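Local coordinates for protein arylmalonate decarboxylase (Bordetella bronchiseptica, PDB 3IXL) that catalyses the enantioselective decarboxylation of 2-aryl-2-methylmalonates to 2-arylpropionates with release of carbon dioxide, at residues 36-41 with 52-57; 168-173 with 184-189; 195-200 with 208-213. The protein carries 2 engineered substitutions. All coordinates share one frame; numbering follows the deposited sequence.

Near the N terminus, interaction 1 closes a ten-residue, largely helical excursion, bringing the end of strand 33-37 back against the region leading into helix 55-64, beside the first four-stranded parallel sheet. Interaction 2 closes ten residues between 168-173 and 184-189, on helix 164-176 and strand 183-187 of the second sheet. Interaction 3 closes seven residues, the rest of helix 196-204 and the turn after it, between 195-200 and 208-213. The three loops run in series, and none nests in or crosses another. Interactions 2 and 3 touch because their strands are neighbours; interaction 1 lies about 26 Å from both, centre to centre, on the opposite side of the chain's centre.

Interaction 1. Residues 36-41 with 52-57; sequences SGLGLG and IESVVD
Leu38 reaches across to Ser54 and Val55 with a single methyl, CD2, and this branch carries all the direct contact between 36-41 and 52-57. Its closest approach is to the Ser54 hydroxyl, with Leu38 CD2 3.3 Å from Ser54 OG, a snug van der Waals touch. The same methyl lies 4.1 Å from Val55 CG2, the Val55 branch set beside its own backbone N, and the two side chains meet at a slant. With Leu38 CG anti to the carbonyl carbon (chi1 -65°) and CD1 taking the extended position, CD2 is the branch turned to Ser54 and Val55.

No hydrogen bond passes directly between the segments; a water does the polar work. It donates one hydrogen bond to Leu38 O, at 2.8 Å from the water oxygen, and another to Ser54 OG, also at 2.8 Å. Ser54 OG stands between its backbone N and carbonyl carbon (chi1 69°), and it is bonded as well to Val51 O, three residues earlier, so the hydroxyl is gripped from two sources while Leu38 CD2 presses against it.

The contact joins the exit of strand 33-37 to the N-terminal end of helix 55-64 and the residues leading into it. This helix lies in the beta-alpha-beta connection between the parallel strands 33-37 and 67-72, which are separated in the sheet by 8-13. Leu38 also packs on Leu77 of helix 75-79 and on His58, Val55 touches Met93 of helix 83-97, and backbone bonds from Leu38 and Ser36 to Val13 fasten the strand to its neighbour, 8-13.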
loop_
_atom_site.group_PDB
_atom_site.type_symbol
_atom_site.label_atom_id
_atom_site.label_comp_id
_atom_site.label_asym_id
_atom_site.label_seq_id
_atom_site.Cartn_x
_atom_site.Cartn_y
_atom_site.Cartn_z
ATOM N N SER A 36 4.961 12.470 7.370
ATOM C CA SER A 36 5.494 13.636 6.704
ATOM C C SER A 36 4.943 13.614 5.280
ATOM O O SER A 36 4.981 12.573 4.609
ATOM C CB SER A 36 7.019 13.595 6.731
ATOM O OG SER A 36 7.565 14.837 6.308
ATOM N N GLY A 37 4.408 14.750 4.833
ATOM C CA GLY A 37 3.655 14.821 3.579
ATOM C C GLY A 37 4.386 15.358 2.370
ATOM O O GLY A 37 5.070 16.381 2.449
ATOM N N LEU A 38 4.199 14.690 1.236
ATOM C CA LEU A 38 4.879 15.047 -0.008
ATOM C C LEU A 38 4.253 16.207 -0.754
ATOM O O LEU A 38 4.963 16.943 -1.437
ATOM C CB LEU A 38 4.920 13.845 -0.950
ATOM C CG LEU A 38 5.750 12.667 -0.465
ATOM C CD1 LEU A 38 5.431 11.421 -1.256
ATOM C CD2 LEU A 38 7.219 12.996 -0.614
ATOM N N GLY A 39 2.933 16.346 -0.661
ATOM C CA GLY A 39 2.207 17.305 -1.487
ATOM C C GLY A 39 1.967 16.839 -2.910
ATOM O O GLY A 39 2.008 17.645 -3.841
ATOM N N LEU A 40 1.710 15.544 -3.092
ATOM C CA LEU A 40 1.410 15.000 -4.417
ATOM C C LEU A 40 0.180 15.675 -5.014
ATOM O O LEU A 40 -0.834 15.824 -4.333
ATOM C CB LEU A 40 1.178 13.482 -4.322
ATOM C CG LEU A 40 0.820 12.722 -5.604
ATOM C CD1 LEU A 40 1.997 12.731 -6.580
ATOM C CD2 LEU A 40 0.409 11.297 -5.281
ATOM N N GLY A 41 0.277 16.068 -6.284
ATOM C CA GLY A 41 -0.796 16.811 -6.947
ATOM C C GLY A 41 -1.853 15.980 -7.658
ATOM O O GLY A 41 -3.008 16.395 -7.770
ATOM N N ILE A 52 8.781 12.906 -6.328
ATOM C CA ILE A 52 9.569 11.700 -6.054
ATOM C C ILE A 52 10.962 12.026 -5.502
ATOM O O ILE A 52 11.500 11.289 -4.679
ATOM C CB ILE A 52 9.655 10.768 -7.297
ATOM C CG1 ILE A 52 10.326 9.428 -6.963
ATOM C CG2 ILE A 52 10.418 11.445 -8.431
ATOM C CD1 ILE A 52 9.530 8.536 -6.030
ATOM N N GLU A 53 11.527 13.146 -5.944
ATOM C CA GLU A 53 12.880 13.515 -5.542
ATOM C C GLU A 53 12.978 13.936 -4.082
ATOM O O GLU A 53 14.078 13.969 -3.524
ATOM C CB GLU A 53 13.405 14.634 -6.434
ATOM C CG GLU A 53 13.518 14.209 -7.890
ATOM C CD GLU A 53 13.713 15.377 -8.832
ATOM O OE1 GLU A 53 14.642 15.298 -9.657
ATOM O OE2 GLU A 53 12.949 16.360 -8.758
ATOM N N SER A 54 11.841 14.259 -3.472
ATOM C CA SER A 54 11.811 14.706 -2.083
ATOM C C SER A 54 11.690 13.576 -1.070
ATOM O O SER A 54 11.794 13.813 0.124
ATOM C CB SER A 54 10.683 15.711 -1.864
ATOM O OG SER A 54 9.404 15.095 -1.960
ATOM N N VAL A 55 11.454 12.360 -1.548
ATOM C CA VAL A 55 11.250 11.225 -0.657
ATOM C C VAL A 55 12.399 11.057 0.340
ATOM O O VAL A 55 12.165 10.908 1.538
ATOM C CB VAL A 55 10.971 9.929 -1.444
ATOM C CG1 VAL A 55 11.059 8.700 -0.525
ATOM C CG2 VAL A 55 9.594 10.016 -2.100
ATOM N N VAL A 56 13.632 11.118 -0.147
ATOM C CA VAL A 56 14.792 10.936 0.729
ATOM C C VAL A 56 14.845 11.989 1.851
ATOM O O VAL A 56 15.146 11.669 3.002
ATOM C CB VAL A 56 16.102 10.914 -0.094
ATOM C CG1 VAL A 56 17.325 11.078 0.797
ATOM C CG2 VAL A 56 16.192 9.608 -0.869
ATOM N N ASP A 57 14.510 13.234 1.523
ATOM C CA ASP A 57 14.509 14.302 2.522
ATOM C C ASP A 57 13.440 14.078 3.580
ATOM O O ASP A 57 13.661 14.357 4.757
ATOM C CB ASP A 57 14.341 15.673 1.863
ATOM C CG ASP A 57 15.529 16.045 0.987
ATOM O OD1 ASP A 57 16.689 15.760 1.367
ATOM O OD2 ASP A 57 15.297 16.607 -0.101
HETATM O O HOH W 1 7.687 17.013 -0.872
#

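Interaction 2. Residues 168-173 with 184-189. Engineered in segment 184-189: Ser188 (natural residue Cys). With PAC (2-phenylacetic acid), chain C.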
loop_
_atom_site.group_PDB
_atom_site.type_symbol
_atom_site.label_atom_id
_atom_site.label_comp_id
_atom_site.label_asym_id
_atom_site.label_seq_id
_atom_site.Cartn_x
_atom_site.Cartn_y
_atom_site.Cartn_z
ATOM N N VAL A 168 -16.141 -3.253 -2.374
ATOM C CA VAL A 168 -16.469 -4.677 -2.366
ATOM C C VAL A 168 -16.844 -5.131 -3.783
ATOM O O VAL A 168 -16.380 -6.162 -4.270
ATOM C CB VAL A 168 -17.628 -5.008 -1.379
ATOM C CG1 VAL A 168 -18.138 -6.448 -1.578
ATOM C CG2 VAL A 168 -17.182 -4.780 0.067
ATOM N N ASP A 169 -17.703 -4.352 -4.431
ATOM C CA ASP A 169 -18.139 -4.673 -5.783
ATOM C C ASP A 169 -16.980 -4.663 -6.787
ATOM O O ASP A 169 -16.917 -5.515 -7.678
ATOM C CB ASP A 169 -19.219 -3.694 -6.223
ATOM C CG ASP A 169 -19.618 -3.895 -7.653
ATOM O OD1 ASP A 169 -20.294 -4.909 -7.931
ATOM O OD2 ASP A 169 -19.239 -3.049 -8.491
ATOM N N LEU A 170 -16.068 -3.700 -6.650
ATOM C CA LEU A 170 -14.892 -3.639 -7.519
ATOM C C LEU A 170 -14.047 -4.914 -7.423
ATOM O O LEU A 170 -13.608 -5.463 -8.434
ATOM C CB LEU A 170 -14.046 -2.430 -7.137
ATOM C CG LEU A 170 -12.845 -2.111 -8.030
ATOM C CD1 LEU A 170 -13.291 -1.597 -9.400
ATOM C CD2 LEU A 170 -11.947 -1.085 -7.332
ATOM N N CYS A 171 -13.811 -5.372 -6.198
ATOM C CA CYS A 171 -13.060 -6.609 -5.978
ATOM C C CYS A 171 -13.765 -7.826 -6.554
ATOM O O CYS A 171 -13.124 -8.663 -7.197
ATOM C CB CYS A 171 -12.826 -6.821 -4.491
ATOM S SG CYS A 171 -11.650 -5.667 -3.746
ATOM N N VAL A 172 -15.072 -7.915 -6.316
ATOM C CA VAL A 172 -15.847 -9.049 -6.815
ATOM C C VAL A 172 -15.833 -9.068 -8.348
ATOM O O VAL A 172 -15.600 -10.123 -8.950
ATOM C CB VAL A 172 -17.287 -9.050 -6.256
ATOM C CG1 VAL A 172 -18.120 -10.147 -6.925
ATOM C CG2 VAL A 172 -17.283 -9.245 -4.749
ATOM N N ARG A 173 -16.042 -7.907 -8.979
ATOM C CA ARG A 173 -16.019 -7.843 -10.452
ATOM C C ARG A 173 -14.639 -8.195 -11.025
ATOM O O ARG A 173 -14.534 -8.914 -12.016
ATOM C CB ARG A 173 -16.522 -6.496 -10.971
ATOM C CG ARG A 173 -18.032 -6.302 -10.778
ATOM C CD ARG A 173 -18.566 -5.054 -11.469
ATOM N NE ARG A 173 -18.080 -3.807 -10.883
ATOM C CZ ARG A 173 -17.170 -3.017 -11.448
ATOM N NH1 ARG A 173 -16.643 -3.343 -12.626
ATOM N NH2 ARG A 173 -16.782 -1.900 -10.846
ATOM N N ILE A 184 -6.683 -11.247 -4.489
ATOM C CA ILE A 184 -6.994 -9.943 -5.058
ATOM C C ILE A 184 -6.069 -8.893 -4.456
ATOM O O ILE A 184 -5.854 -8.872 -3.235
ATOM C CB ILE A 184 -8.474 -9.559 -4.775
ATOM C CG1 ILE A 184 -9.425 -10.608 -5.382
ATOM C CG2 ILE A 184 -8.802 -8.157 -5.311
ATOM C CD1 ILE A 184 -10.822 -10.613 -4.780
ATOM N N LEU A 185 -5.524 -8.037 -5.316
ATOM C CA LEU A 185 -4.834 -6.838 -4.861
ATOM C C LEU A 185 -5.771 -5.650 -5.041
ATOM O O LEU A 185 -6.184 -5.340 -6.154
ATOM C CB LEU A 185 -3.531 -6.610 -5.634
ATOM C CG LEU A 185 -2.807 -5.290 -5.348
ATOM C CD1 LEU A 185 -2.372 -5.207 -3.888
ATOM C CD2 LEU A 185 -1.600 -5.150 -6.277
ATOM N N LEU A 186 -6.119 -5.012 -3.929
ATOM C CA LEU A 186 -6.904 -3.790 -3.926
ATOM C C LEU A 186 -5.909 -2.642 -3.761
ATOM O O LEU A 186 -5.374 -2.397 -2.671
ATOM C CB LEU A 186 -7.942 -3.837 -2.802
ATOM C CG LEU A 186 -8.863 -2.640 -2.550
ATOM C CD1 LEU A 186 -9.597 -2.176 -3.817
ATOM C CD2 LEU A 186 -9.865 -3.052 -1.477
ATOM N N SER A 187 -5.629 -1.961 -4.869
ATOM C CA SER A 187 -4.498 -1.044 -4.915
ATOM C C SER A 187 -4.903 0.419 -4.879
ATOM O O SER A 187 -5.755 0.875 -5.649
ATOM C CB SER A 187 -3.600 -1.329 -6.125
ATOM O OG SER A 187 -2.336 -0.691 -5.966
ATOM N N SER A 188 -4.244 1.109 -3.949
ATOM C CA SER A 188 -4.227 2.558 -3.692
ATOM C C SER A 188 -4.397 2.782 -2.217
ATOM O O SER A 188 -5.423 2.422 -1.631
ATOM C CB SER A 188 -5.261 3.384 -4.442
ATOM O OG SER A 188 -5.047 4.751 -4.104
ATOM N N GLY A 189 -3.383 3.415 -1.637
ATOM C CA GLY A 189 -3.377 3.768 -0.233
ATOM C C GLY A 189 -4.287 4.933 0.072
ATOM O O GLY A 189 -4.365 5.367 1.220
HETATM C C1 PAC C . -1.197 4.817 -4.220
HETATM C C2 PAC C . -1.669 6.259 -4.222
HETATM C "C1'" PAC C . -2.060 6.951 -2.932
HETATM C "C2'" PAC C . -3.005 7.975 -3.053
HETATM C "C3'" PAC C . -3.433 8.690 -1.936
HETATM C "C4'" PAC C . -2.908 8.385 -0.684
HETATM C "C5'" PAC C . -1.964 7.360 -0.551
HETATM C "C6'" PAC C . -1.528 6.644 -1.671
HETATM O O1 PAC C . -1.150 4.111 -3.174
HETATM O O2 PAC C . -0.855 4.367 -5.350
#
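Cys171 turns its sulfur onto the isobutyl end of Leu186 and meets both methyls there, with Cys171 SG 3.9 Å from Leu186 CD2 and 4.1 Å from Leu186 CD1. Ile184, two residues back on the same strand, flanks the sulfur with Ile184 CG2, 4.1 Å from Cys171 SG. Its long branch goes another way, ending with Ile184 CD1 3.9 Å from Cys171 O. With SG anti to the carbonyl carbon (chi1 -70°), the thiol sits in an apolar setting between these two residues, and Leu170 adds a looser contact, Leu170 CD2 lying 4.4 Å from Leu186 CD1.

This is helix-on-sheet packing in the second alpha/beta domain of an enzyme of the aspartate/glutamate racemase clan. Helix 168-173 runs obliquely antiparallel to strand 184-187 (139°), packed against the sheet with the axes 9.4 Å apart. Ala123 of strand 119-124 touches Leu170, Cys171 and Leu186 alike, and Val200 of helix 196-204 also reaches Cys171.

On the helix, Arg173 NE makes a 2.8 Å salt bridge with Asp169 OD2, the acceptor lying in the guanidinium plane while the donor comes in above the carboxylate plane. Past the C-terminal end of strand 183-187, Ser188 and Gly189 line the ligand pocket. Gly189 N donates an almost perfectly straight hydrogen bond (179°) to O1 of phenylacetic acid at 2.8 Å; Tyr126 OH, Ser76 OG and Thr75 OG1 are also hydrogen-bonded to the ligand. The engineered Ser188 places OG alongside the ligand's methylene carbon; this residue is held by bonds from Ser188 N to Ser211 OG and between Ser188 OG and Gly190 N.

Interaction 3. Residues 195-200 with 208-213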
loop_
_atom_site.group_PDB
_atom_site.type_symbol
_atom_site.label_atom_id
_atom_site.label_comp_id
_atom_site.label_asym_id
_atom_site.label_seq_id
_atom_site.Cartn_x
_atom_site.Cartn_y
_atom_site.Cartn_z
ATOM N N ASP A 195 -13.333 -1.966 5.947
ATOM C CA ASP A 195 -14.607 -2.686 6.055
ATOM C C ASP A 195 -14.879 -3.543 4.819
ATOM O O ASP A 195 -15.631 -4.519 4.888
ATOM C CB ASP A 195 -15.760 -1.716 6.303
ATOM C CG ASP A 195 -15.724 -1.098 7.692
ATOM O OD1 ASP A 195 -15.157 -1.710 8.618
ATOM O OD2 ASP A 195 -16.281 0.002 7.855
ATOM N N ALA A 196 -14.240 -3.202 3.702
ATOM C CA ALA A 196 -14.413 -3.969 2.463
ATOM C C ALA A 196 -13.711 -5.315 2.499
ATOM O O ALA A 196 -14.256 -6.324 2.030
ATOM C CB ALA A 196 -13.942 -3.159 1.256
ATOM N N ILE A 197 -12.497 -5.335 3.047
ATOM C CA ILE A 197 -11.648 -6.530 3.011
ATOM C C ILE A 197 -12.321 -7.795 3.579
ATOM O O ILE A 197 -12.404 -8.796 2.869
ATOM C CB ILE A 197 -10.268 -6.292 3.684
ATOM C CG1 ILE A 197 -9.484 -5.207 2.938
ATOM C CG2 ILE A 197 -9.460 -7.598 3.747
ATOM C CD1 ILE A 197 -8.348 -4.621 3.782
ATOM N N PRO A 198 -12.791 -7.767 4.847
ATOM C CA PRO A 198 -13.393 -9.008 5.360
ATOM C C PRO A 198 -14.634 -9.438 4.587
ATOM O O PRO A 198 -14.916 -10.627 4.514
ATOM C CB PRO A 198 -13.752 -8.664 6.817
ATOM C CG PRO A 198 -13.822 -7.172 6.860
ATOM C CD PRO A 198 -12.784 -6.698 5.867
ATOM N N GLU A 199 -15.367 -8.488 4.022
ATOM C CA GLU A 199 -16.570 -8.830 3.263
ATOM C C GLU A 199 -16.202 -9.534 1.957
ATOM O O GLU A 199 -16.806 -10.545 1.589
ATOM C CB GLU A 199 -17.394 -7.569 3.006
ATOM C CG GLU A 199 -18.659 -7.749 2.153
ATOM C CD GLU A 199 -19.705 -8.680 2.744
ATOM O OE1 GLU A 199 -20.655 -8.998 2.004
ATOM O OE2 GLU A 199 -19.596 -9.093 3.919
ATOM N N VAL A 200 -15.192 -9.026 1.257
ATOM C CA VAL A 200 -14.728 -9.684 0.040
ATOM C C VAL A 200 -14.193 -11.082 0.333
ATOM O O VAL A 200 -14.526 -12.034 -0.379
ATOM C CB VAL A 200 -13.638 -8.858 -0.685
ATOM C CG1 VAL A 200 -13.102 -9.603 -1.887
ATOM C CG2 VAL A 200 -14.185 -7.510 -1.129
ATOM N N VAL A 208 -7.516 -10.958 0.246
ATOM C CA VAL A 208 -7.334 -9.627 -0.330
ATOM C C VAL A 208 -6.149 -8.943 0.337
ATOM O O VAL A 208 -6.053 -8.903 1.572
ATOM C CB VAL A 208 -8.575 -8.729 -0.114
ATOM C CG1 VAL A 208 -8.346 -7.327 -0.683
ATOM C CG2 VAL A 208 -9.796 -9.363 -0.745
ATOM N N VAL A 209 -5.264 -8.392 -0.482
ATOM C CA VAL A 209 -4.196 -7.526 0.016
ATOM C C VAL A 209 -4.535 -6.117 -0.438
ATOM O O VAL A 209 -4.703 -5.878 -1.633
ATOM C CB VAL A 209 -2.804 -7.964 -0.492
ATOM C CG1 VAL A 209 -1.722 -6.955 -0.077
ATOM C CG2 VAL A 209 -2.447 -9.337 0.069
ATOM N N SER A 210 -4.652 -5.201 0.516
ATOM C CA SER A 210 -5.048 -3.826 0.233
ATOM C C SER A 210 -3.880 -2.907 0.565
ATOM O O SER A 210 -3.237 -3.082 1.603
ATOM C CB SER A 210 -6.284 -3.463 1.057
ATOM O OG SER A 210 -6.672 -2.128 0.816
ATOM N N SER A 211 -3.626 -1.922 -0.296
ATOM C CA SER A 211 -2.451 -1.036 -0.158
ATOM C C SER A 211 -2.222 -0.445 1.243
ATOM O O SER A 211 -1.152 -0.636 1.827
ATOM C CB SER A 211 -2.534 0.121 -1.161
ATOM O OG SER A 211 -2.295 -0.312 -2.474
ATOM N N SER A 212 -3.185 0.311 1.754
ATOM C CA SER A 212 -2.964 1.011 3.023
ATOM C C SER A 212 -2.765 0.026 4.186
ATOM O O SER A 212 -1.760 0.084 4.889
ATOM C CB SER A 212 -4.071 2.024 3.294
ATOM O OG SER A 212 -3.763 2.797 4.435
ATOM N N PRO A 213 -3.715 -0.905 4.390
ATOM C CA PRO A 213 -3.523 -1.875 5.464
ATOM C C PRO A 213 -2.226 -2.684 5.312
ATOM O O PRO A 213 -1.519 -2.890 6.300
ATOM C CB PRO A 213 -4.774 -2.759 5.360
ATOM C CG PRO A 213 -5.797 -1.841 4.738
ATOM C CD PRO A 213 -5.020 -1.083 3.720
#
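The puckered ring of Pro213 meets Ile197 at its outer corner, Pro213 CG standing 3.9 Å from Ile197 CD1, and the isoleucine and proline run antiparallel alongside one another. No aromatic ring or other planar side chain takes part across the contact; the remainder is packing of aliphatic branches. Ile197 CD1 is also 3.6 Å from Ser210 CB, so the tip of the isoleucine faces both the serine methylene and the proline. Its CG1 branch is anti to the carbonyl carbon (chi1 -62°) and extends on toward these two residues, whereas the other branch, Ile197 CG2, rests 4.1 Å from Val208 CB.

One turn along the helix, Val200 packs tightly on the same valine: Val200 CG1 is 3.5 Å from Val208 CG2, and the valines lie roughly perpendicular. Val208 is therefore covered by two helix residues, with Ile197 set askew to it. Ser210 offers its methylene here, while its hydroxyl is hydrogen-bonded to Thr193 OG1.

Helix 196-200 runs nearly antiparallel to strand 208-210, at 166° with the axes 9.0 Å apart, as the helix of the beta-alpha-beta unit that connects strand 183-187 to strand 208-210. Val208 N is hydrogen-bonded to Glu201 OE2, and Pro213 belongs to helix 211-222, which directly follows the strand. Val200 continues the apolar layer onto Ile184 of the adjacent strand, Ala196 packs on Val168 of helix 164-176, Val208 and Ser210 lie against Leu186, and the opposite face of strand 208-210 is covered by helix 104-114, where Val209 packs on Val108 and Leu112.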